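Long-range contacts in mirolysin (Tannerella forsythia, PDB 6R7V), which is a zinc metallopeptidase of the pappalysin family, captured here as its latent zymogen and probably held inactive by a cysteine switch: residues Val50-Val54 with Gly141-Trp146; Glu76-Arg80 with Met275-Thr279; Ala106-Pro110 with Trp146-Tyr151. The protein carries 1 engineered substitution. One frame throughout, in Å; residues are numbered along the deposited sequence.

Contact 1: residues Val50-Val54 with Gly141-Trp146; sequences VVHVV and GGNNAW
With CG1 set between the backbone N and the carbonyl carbon (chi1 57°), V50 swings its other methyl, CG2, anti to N and onto the indole of W146, whose CG stands anti to its own carbonyl carbon and so turns the ring toward the strand. The result is a CH-pi contact: V50 CG2 stands 3.5 Å from the centroid of the six-membered ring, 4° off the ring normal. The H52 imidazole approaches the indole too, edge first, in a T-shaped pair with the five-membered ring of W146, the planes 79° apart. Its leading atom, H52 CE1, comes to 3.8 Å from W146 CD1, and both V50 and H52 reach the indole over a single face.

N143 extends its amide across H52 at about a right angle, bringing N143 OD1 within 3.1 Å of H52 ND1. Both imidazole nitrogens are hydrogen-bonded to other residues, ND1 with T119 OG1 and NE2 with N153 OD1, which fixes the rotation of this buried ring. Further along, the V54 methyl CG1 rests 3.6 Å from G141 O and also packs on the CA of G142.

The two segments run antiparallel, yet no clear hydrogen bond joins them. The loop between strands 118-122 and 152-157 thus lies against strand 45-55 on the side that V50, H52 and V54 face. Strand 45-55 lies between those two strands, bonding to each through its backbone, while V51 and V53, the residues between, pack on I67 of helix 64-77 instead.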
loop_
_atom_site.group_PDB
_atom_site.type_symbol
_atom_site.label_atom_id
_atom_site.label_comp_id
_atom_site.label_asym_id
_atom_site.label_seq_id
_atom_site.Cartn_x
_atom_site.Cartn_y
_atom_site.Cartn_z
ATOM N N VAL A 50 0.044 11.730 6.918
ATOM C CA VAL A 50 -1.048 12.197 7.753
ATOM C C VAL A 50 -2.057 11.066 7.847
ATOM O O VAL A 50 -2.434 10.452 6.831
ATOM C CB VAL A 50 -1.673 13.531 7.281
ATOM C CG1 VAL A 50 -2.176 13.464 5.830
ATOM C CG2 VAL A 50 -2.774 13.999 8.236
ATOM N N VAL A 51 -2.423 10.733 9.079
ATOM C CA VAL A 51 -3.451 9.702 9.330
ATOM C C VAL A 51 -4.741 10.384 9.718
ATOM O O VAL A 51 -4.782 11.136 10.717
ATOM C CB VAL A 51 -2.981 8.721 10.422
ATOM C CG1 VAL A 51 -4.054 7.651 10.681
ATOM C CG2 VAL A 51 -1.674 8.063 9.989
ATOM N N HIS A 52 -5.800 10.120 8.939
ATOM C CA HIS A 52 -7.123 10.675 9.192
ATOM C C HIS A 52 -7.990 9.637 9.837
ATOM O O HIS A 52 -8.442 8.733 9.127
ATOM C CB HIS A 52 -7.810 11.165 7.909
ATOM C CG HIS A 52 -7.004 12.112 7.088
ATOM N ND1 HIS A 52 -6.802 13.413 7.489
ATOM C CD2 HIS A 52 -6.407 11.927 5.880
ATOM C CE1 HIS A 52 -6.065 13.981 6.540
ATOM N NE2 HIS A 52 -5.825 13.126 5.537
ATOM N N VAL A 53 -8.243 9.755 11.157
ATOM C CA VAL A 53 -9.157 8.822 11.834
ATOM C C VAL A 53 -10.556 9.390 11.694
ATOM O O VAL A 53 -10.813 10.523 12.137
ATOM C CB VAL A 53 -8.775 8.589 13.312
ATOM C CG1 VAL A 53 -9.718 7.579 13.974
ATOM C CG2 VAL A 53 -7.322 8.136 13.443
ATOM N N VAL A 54 -11.453 8.626 11.035
ATOM C CA VAL A 54 -12.832 9.055 10.817
ATOM C C VAL A 54 -13.680 8.070 11.594
ATOM O O VAL A 54 -13.647 6.873 11.306
ATOM C CB VAL A 54 -13.155 9.103 9.298
ATOM C CG1 VAL A 54 -14.587 9.572 9.073
ATOM C CG2 VAL A 54 -12.154 10.000 8.533
ATOM N N GLY A 141 -19.039 13.148 4.786
ATOM C CA GLY A 141 -18.890 12.498 6.086
ATOM C C GLY A 141 -17.487 12.024 6.433
ATOM O O GLY A 141 -17.283 11.416 7.482
ATOM N N GLY A 142 -16.516 12.307 5.571
ATOM C CA GLY A 142 -15.140 11.910 5.816
ATOM C C GLY A 142 -14.251 13.098 6.123
ATOM O O GLY A 142 -14.638 14.015 6.866
ATOM N N ASN A 143 -13.039 13.104 5.546
ATOM C CA ASN A 143 -12.132 14.234 5.781
ATOM C C ASN A 143 -11.281 14.480 4.537
ATOM O O ASN A 143 -10.650 13.544 4.023
ATOM C CB ASN A 143 -11.243 14.011 7.029
ATOM C CG ASN A 143 -10.504 15.255 7.469
ATOM O OD1 ASN A 143 -9.304 15.233 7.778
ATOM N ND2 ASN A 143 -11.164 16.385 7.461
ATOM N N ASN A 144 -11.303 15.715 4.014
ATOM C CA ASN A 144 -10.519 16.043 2.817
ATOM C C ASN A 144 -9.042 15.716 2.983
ATOM O O ASN A 144 -8.473 15.880 4.066
ATOM C CB ASN A 144 -10.616 17.530 2.489
ATOM C CG ASN A 144 -11.954 18.005 1.994
ATOM O OD1 ASN A 144 -12.890 17.238 1.751
ATOM N ND2 ASN A 144 -12.074 19.321 1.806
ATOM N N ALA A 145 -8.410 15.288 1.894
ATOM C CA ALA A 145 -6.988 15.027 1.907
ATOM C C ALA A 145 -6.190 16.305 2.127
ATOM O O ALA A 145 -6.636 17.407 1.775
ATOM C CB ALA A 145 -6.595 14.421 0.564
ATOM N N TRP A 146 -5.002 16.141 2.705
ATOM C CA TRP A 146 -3.983 17.163 2.778
ATOM C C TRP A 146 -3.181 17.068 1.505
ATOM O O TRP A 146 -2.813 15.944 1.111
ATOM C CB TRP A 146 -3.054 16.913 3.961
ATOM C CG TRP A 146 -3.639 17.192 5.316
ATOM C CD1 TRP A 146 -4.948 17.448 5.645
ATOM C CD2 TRP A 146 -2.901 17.252 6.534
ATOM N NE1 TRP A 146 -5.040 17.759 6.993
ATOM C CE2 TRP A 146 -3.810 17.572 7.569
ATOM C CE3 TRP A 146 -1.532 17.181 6.841
ATOM C CZ2 TRP A 146 -3.394 17.762 8.888
ATOM C CZ3 TRP A 146 -1.142 17.267 8.157
ATOM C CH2 TRP A 146 -2.059 17.592 9.160
#

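Contact 2: residues Glu76-Arg80 with Met275-Thr279; sequences EDFRR and MNLFT
The backbone leaves the end of helix 64-77 at F78 and, through the turn that follows, passes the irregular segment 275-279, the CA atoms of D77 and L277 coming within 7.3 Å of each other. F78 and F278 form the apolar half of the contact. Their rings meet obliquely, centroids 4.9 Å apart and planes at 52°. F278 presents CE2 over one face of the F78 ring, displaced toward its rim, and the two CZ atoms lie 3.6 Å apart. The rim of F278 also meets the backbone near its plane, with CD2 3.9 Å from D77 O.

The polar half belongs to R80. Its chain starts with CG anti to the backbone N (chi1 -162°) and bends at chi2, which carries the guanidinium to the backbone of segment 275-279. There R80 NH1 donates to N276 O at 2.9 Å, with an N-H...O angle of 149°; the bond lies in the carbonyl plane and close to the guanidinium plane. The same NH1 donates to a water that also accepts from F278 N at 3.0 Å, so one nitrogen grips this backbone directly and through solvent. T88 OG1 ties R80 NH2 and N276 OD1 together from outside, and N82 ND2 supplies N276 O with a second donor.

D77 turns its carboxylate to R203 and T206 of helix 203-212, and the F78-F278 pair packs against that helix and M286 of helix 280-288. The contact is thus buried beside the zinc-binding helix, the F278 side chain about 10 Å from the zinc ion. H207 and H211 of this helix, with H217, are the zinc-binding histidines of the metzincin signature; C6 completes the site in this zymogen.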
loop_
_atom_site.group_PDB
_atom_site.type_symbol
_atom_site.label_atom_id
_atom_site.label_comp_id
_atom_site.label_asym_id
_atom_site.label_seq_id
_atom_site.Cartn_x
_atom_site.Cartn_y
_atom_site.Cartn_z
ATOM N N GLU A 76 9.633 -0.698 9.309
ATOM C CA GLU A 76 10.286 -2.001 9.327
ATOM C C GLU A 76 10.190 -2.677 7.981
ATOM O O GLU A 76 11.214 -3.081 7.396
ATOM C CB GLU A 76 9.621 -2.932 10.359
ATOM C CG GLU A 76 9.890 -2.524 11.798
ATOM C CD GLU A 76 9.224 -3.421 12.833
ATOM O OE1 GLU A 76 8.644 -4.468 12.467
ATOM O OE2 GLU A 76 9.269 -3.050 14.024
ATOM N N ASP A 77 8.954 -2.771 7.433
ATOM C CA ASP A 77 8.781 -3.553 6.204
ATOM C C ASP A 77 9.444 -2.932 4.994
ATOM O O ASP A 77 9.918 -3.691 4.129
ATOM C CB ASP A 77 7.285 -3.749 5.960
ATOM C CG ASP A 77 6.592 -4.597 7.039
ATOM O OD1 ASP A 77 7.310 -5.212 7.873
ATOM O OD2 ASP A 77 5.346 -4.683 7.020
ATOM N N PHE A 78 9.470 -1.603 4.906
ATOM C CA PHE A 78 10.087 -0.906 3.769
ATOM C C PHE A 78 11.592 -0.674 3.939
ATOM O O PHE A 78 12.220 -0.027 3.087
ATOM C CB PHE A 78 9.352 0.421 3.528
ATOM C CG PHE A 78 8.024 0.247 2.837
ATOM C CD1 PHE A 78 6.875 -0.079 3.562
ATOM C CD2 PHE A 78 7.924 0.343 1.451
ATOM C CE1 PHE A 78 5.663 -0.331 2.903
ATOM C CE2 PHE A 78 6.684 0.134 0.800
ATOM C CZ PHE A 78 5.566 -0.181 1.537
ATOM N N ARG A 79 12.191 -1.230 5.007
ATOM C CA ARG A 79 13.647 -1.104 5.181
ATOM C C ARG A 79 14.240 -2.481 5.519
ATOM O O ARG A 79 15.390 -2.557 5.989
ATOM C CB ARG A 79 13.959 -0.082 6.271
ATOM C CG ARG A 79 13.559 1.348 5.883
ATOM C CD ARG A 79 14.025 2.354 6.925
ATOM N NE ARG A 79 13.488 2.101 8.259
ATOM C CZ ARG A 79 13.886 2.764 9.340
ATOM N NH1 ARG A 79 14.828 3.691 9.249
ATOM N NH2 ARG A 79 13.373 2.477 10.527
ATOM N N ARG A 80 13.476 -3.564 5.275
ATOM C CA ARG A 80 13.856 -4.929 5.664
ATOM C C ARG A 80 14.416 -4.967 7.119
ATOM O O ARG A 80 15.437 -5.612 7.418
ATOM C CB ARG A 80 14.813 -5.581 4.658
ATOM C CG ARG A 80 14.816 -7.110 4.850
ATOM C CD ARG A 80 15.059 -7.947 3.600
ATOM N NE ARG A 80 14.963 -9.378 3.904
ATOM C CZ ARG A 80 13.828 -10.084 4.018
ATOM N NH1 ARG A 80 12.640 -9.494 3.866
ATOM N NH2 ARG A 80 13.872 -11.377 4.327
ATOM N N MET A 275 3.572 -13.046 6.263
ATOM C CA MET A 275 4.241 -12.213 5.278
ATOM C C MET A 275 5.563 -11.721 5.807
ATOM O O MET A 275 5.694 -11.442 7.007
ATOM C CB MET A 275 3.408 -10.993 4.930
ATOM C CG MET A 275 2.126 -11.334 4.288
ATOM S SD MET A 275 1.155 -9.827 4.006
ATOM C CE MET A 275 0.143 -10.448 2.624
ATOM N N ASN A 276 6.539 -11.518 4.922
ATOM C CA ASN A 276 7.818 -11.042 5.440
ATOM C C ASN A 276 8.779 -10.496 4.368
ATOM O O ASN A 276 9.933 -10.233 4.711
ATOM C CB ASN A 276 8.533 -12.143 6.268
ATOM C CG ASN A 276 8.551 -13.451 5.527
ATOM O OD1 ASN A 276 9.059 -13.525 4.412
ATOM N ND2 ASN A 276 7.954 -14.501 6.108
ATOM N N LEU A 277 8.316 -10.249 3.112
ATOM C CA LEU A 277 9.231 -9.600 2.173
ATOM C C LEU A 277 8.554 -8.894 1.039
ATOM O O LEU A 277 7.418 -9.219 0.617
ATOM C CB LEU A 277 10.298 -10.568 1.553
ATOM C CG LEU A 277 9.850 -11.377 0.320
ATOM C CD1 LEU A 277 11.068 -11.958 -0.422
ATOM C CD2 LEU A 277 8.916 -12.523 0.695
ATOM N N PHE A 278 9.313 -7.893 0.533
ATOM C CA PHE A 278 9.215 -7.372 -0.816
ATOM C C PHE A 278 10.394 -7.924 -1.563
ATOM O O PHE A 278 11.424 -8.182 -0.931
ATOM C CB PHE A 278 9.275 -5.836 -0.898
ATOM C CG PHE A 278 8.052 -5.085 -0.413
ATOM C CD1 PHE A 278 6.840 -5.164 -1.102
ATOM C CD2 PHE A 278 8.145 -4.222 0.677
ATOM C CE1 PHE A 278 5.739 -4.408 -0.689
ATOM C CE2 PHE A 278 7.038 -3.480 1.097
ATOM C CZ PHE A 278 5.839 -3.606 0.427
ATOM N N THR A 279 10.311 -8.022 -2.875
ATOM C CA THR A 279 11.496 -8.421 -3.630
ATOM C C THR A 279 12.308 -7.203 -4.084
ATOM O O THR A 279 11.805 -6.064 -4.094
ATOM C CB THR A 279 11.132 -9.222 -4.872
ATOM O OG1 THR A 279 10.477 -8.384 -5.832
ATOM C CG2 THR A 279 10.331 -10.448 -4.587
HETATM O O HOH W 1 11.710 -7.229 2.297
#

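Contact 3: residues Ala106-Pro110 with Trp146-Tyr151; sequences ARRDP and WNTRRY
W146 begins the segment by receiving P110 and D109 over one face of its indole. P110 CD sits 3.8 Å from the centroid of the six-membered ring, 20° off the normal, and D109 CB makes a second CH-pi contact over the same face, farther off the normal, with D109 CB 3.6 Å from W146 CH2. The P110 and W146 side chains cross at about a right angle.

N147 then turns the chain: its OD1 accepts from R149 N in an Asx turn, while its carbonyl O takes two backbone donors, R150 N and Y151 N.

This turn returns the chain to Y151, whose CG lies beside the backbone N (chi1 -55°) and whose ring projects toward segment 106-110. The indole packs edge-to-face on it, W146 CE3 over one face of the phenol. Y151 OH donates to R108 O at 2.7 Å, tilted 33° from the carbonyl plane. A106 CB abuts the ring edge, 3.6 Å from Y151 CE1, and P110 CG lies 3.9 Å from Y151 CE2. The phenol is thereby held at its hydroxyl and, by A106, at one edge.

Segment 106-110 follows strand 101-105, and segment 146-151 leads into strand 152-157. Both W146 and Y151 touch V50 of strand 45-55, and L307 of helix 304-307 packs on Y151.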
loop_
_atom_site.group_PDB
_atom_site.type_symbol
_atom_site.label_atom_id
_atom_site.label_comp_id
_atom_site.label_asym_id
_atom_site.label_seq_id
_atom_site.Cartn_x
_atom_site.Cartn_y
_atom_site.Cartn_z
ATOM N N ALA A 106 3.623 13.758 9.716
ATOM C CA ALA A 106 3.811 15.182 9.477
ATOM C C ALA A 106 3.816 15.973 10.769
ATOM O O ALA A 106 3.119 15.634 11.717
ATOM C CB ALA A 106 2.685 15.695 8.585
ATOM N N ARG A 107 4.601 17.056 10.795
ATOM C CA ARG A 107 4.678 17.952 11.933
ATOM C C ARG A 107 4.218 19.351 11.548
ATOM O O ARG A 107 4.064 20.219 12.409
ATOM C CB ARG A 107 6.085 17.977 12.552
ATOM C CG ARG A 107 6.509 16.613 13.110
ATOM C CD ARG A 107 5.684 16.110 14.294
ATOM N NE ARG A 107 5.517 17.106 15.360
ATOM C CZ ARG A 107 6.384 17.325 16.345
ATOM N NH1 ARG A 107 7.504 16.616 16.424
ATOM N NH2 ARG A 107 6.135 18.253 17.259
ATOM N N ARG A 108 3.977 19.556 10.250
ATOM C CA ARG A 108 3.460 20.843 9.734
ATOM C C ARG A 108 2.293 20.547 8.823
ATOM O O ARG A 108 2.429 19.687 7.941
ATOM C CB ARG A 108 4.552 21.611 8.974
ATOM C CG ARG A 108 5.685 22.045 9.884
ATOM C CD ARG A 108 6.846 22.546 9.102
ATOM N NE ARG A 108 8.052 22.595 9.926
ATOM C CZ ARG A 108 9.168 23.214 9.565
ATOM N NH1 ARG A 108 9.249 23.817 8.386
ATOM N NH2 ARG A 108 10.216 23.227 10.376
ATOM N N ASP A 109 1.137 21.206 9.063
ATOM C CA ASP A 109 -0.051 20.930 8.261
ATOM C C ASP A 109 -0.002 21.794 6.983
ATOM O O ASP A 109 0.926 22.591 6.836
ATOM C CB ASP A 109 -1.351 21.122 9.084
ATOM C CG ASP A 109 -1.796 22.543 9.369
ATOM O OD1 ASP A 109 -1.206 23.493 8.787
ATOM O OD2 ASP A 109 -2.720 22.718 10.211
ATOM N N PRO A 110 -0.970 21.689 6.058
ATOM C CA PRO A 110 -0.876 22.458 4.811
ATOM C C PRO A 110 -0.948 23.970 4.988
ATOM O O PRO A 110 -0.646 24.691 4.048
ATOM C CB PRO A 110 -2.084 21.960 4.016
ATOM C CG PRO A 110 -2.267 20.534 4.517
ATOM C CD PRO A 110 -2.070 20.699 5.983
ATOM N N TRP A 146 -5.002 16.141 2.705
ATOM C CA TRP A 146 -3.983 17.163 2.778
ATOM C C TRP A 146 -3.181 17.068 1.505
ATOM O O TRP A 146 -2.813 15.944 1.111
ATOM C CB TRP A 146 -3.054 16.913 3.961
ATOM C CG TRP A 146 -3.639 17.192 5.316
ATOM C CD1 TRP A 146 -4.948 17.448 5.645
ATOM C CD2 TRP A 146 -2.901 17.252 6.534
ATOM N NE1 TRP A 146 -5.040 17.759 6.993
ATOM C CE2 TRP A 146 -3.810 17.572 7.569
ATOM C CE3 TRP A 146 -1.532 17.181 6.841
ATOM C CZ2 TRP A 146 -3.394 17.762 8.888
ATOM C CZ3 TRP A 146 -1.142 17.267 8.157
ATOM C CH2 TRP A 146 -2.059 17.592 9.160
ATOM N N ASN A 147 -2.866 18.226 0.901
ATOM C CA ASN A 147 -2.078 18.338 -0.337
ATOM C C ASN A 147 -1.378 16.978 -0.714
ATOM O O ASN A 147 -0.300 16.661 -0.194
ATOM C CB ASN A 147 -1.040 19.436 -0.185
ATOM C CG ASN A 147 -0.287 19.706 -1.473
ATOM O OD1 ASN A 147 -0.370 18.953 -2.462
ATOM N ND2 ASN A 147 0.529 20.747 -1.447
ATOM N N THR A 148 -1.964 16.217 -1.672
ATOM C CA THR A 148 -1.462 14.879 -2.003
ATOM C C THR A 148 -0.116 14.890 -2.738
ATOM O O THR A 148 0.481 13.818 -2.913
ATOM C CB THR A 148 -2.503 14.075 -2.778
ATOM O OG1 THR A 148 -2.822 14.782 -3.975
ATOM C CG2 THR A 148 -3.756 13.843 -1.966
ATOM N N ARG A 149 0.370 16.088 -3.127
ATOM C CA ARG A 149 1.697 16.184 -3.750
ATOM C C ARG A 149 2.763 16.113 -2.673
ATOM O O ARG A 149 3.917 15.830 -2.966
ATOM C CB ARG A 149 1.851 17.516 -4.494
ATOM C CG ARG A 149 0.768 17.787 -5.524
ATOM C CD ARG A 149 0.944 19.138 -6.211
ATOM N NE ARG A 149 2.192 19.257 -6.978
ATOM C CZ ARG A 149 2.434 18.618 -8.118
ATOM N NH1 ARG A 149 1.548 17.756 -8.606
ATOM N NH2 ARG A 149 3.575 18.817 -8.769
ATOM N N ARG A 150 2.393 16.424 -1.418
ATOM C CA ARG A 150 3.347 16.521 -0.327
ATOM C C ARG A 150 3.162 15.503 0.782
ATOM O O ARG A 150 4.130 15.245 1.500
ATOM C CB ARG A 150 3.275 17.917 0.280
ATOM C CG ARG A 150 3.780 18.958 -0.729
ATOM C CD ARG A 150 3.734 20.361 -0.209
ATOM N NE ARG A 150 3.529 21.266 -1.338
ATOM C CZ ARG A 150 3.449 22.586 -1.246
ATOM N NH1 ARG A 150 3.588 23.185 -0.071
ATOM N NH2 ARG A 150 3.235 23.319 -2.329
ATOM N N TYR A 151 1.957 14.988 0.972
ATOM C CA TYR A 151 1.692 14.040 2.052
ATOM C C TYR A 151 1.086 12.782 1.528
ATOM O O TYR A 151 0.255 12.807 0.614
ATOM C CB TYR A 151 0.645 14.627 3.051
ATOM C CG TYR A 151 1.000 15.979 3.632
ATOM C CD1 TYR A 151 1.631 16.086 4.873
ATOM C CD2 TYR A 151 0.598 17.161 3.003
ATOM C CE1 TYR A 151 1.895 17.330 5.444
ATOM C CE2 TYR A 151 0.810 18.406 3.591
ATOM C CZ TYR A 151 1.470 18.486 4.807
ATOM O OH TYR A 151 1.720 19.717 5.349
#

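How the contacts relate
Contacts 1 and 3 are neighbours, their centres 12 Å apart, and share W146, which is sandwiched: V50 and H52 cover one face of the indole, P110 and D109 the opposite face. V50 also touches Y151, so the two contacts form one packed region joining strand 45-55 to the two loops. Contact 2 lies on the opposite side of the chain's centre from contact 1, about 27 Å from contact 1 and 25 Å from contact 3, centre to centre. Strand 45-55 precedes helix 64-77 in the chain. Contact 3 is nested within the loop closed by contact 2, whereas contact 1 crosses both. Contact 2 separately packs the end of helix 64-77 against the loop before helix 280-288, beside the zinc-binding helix.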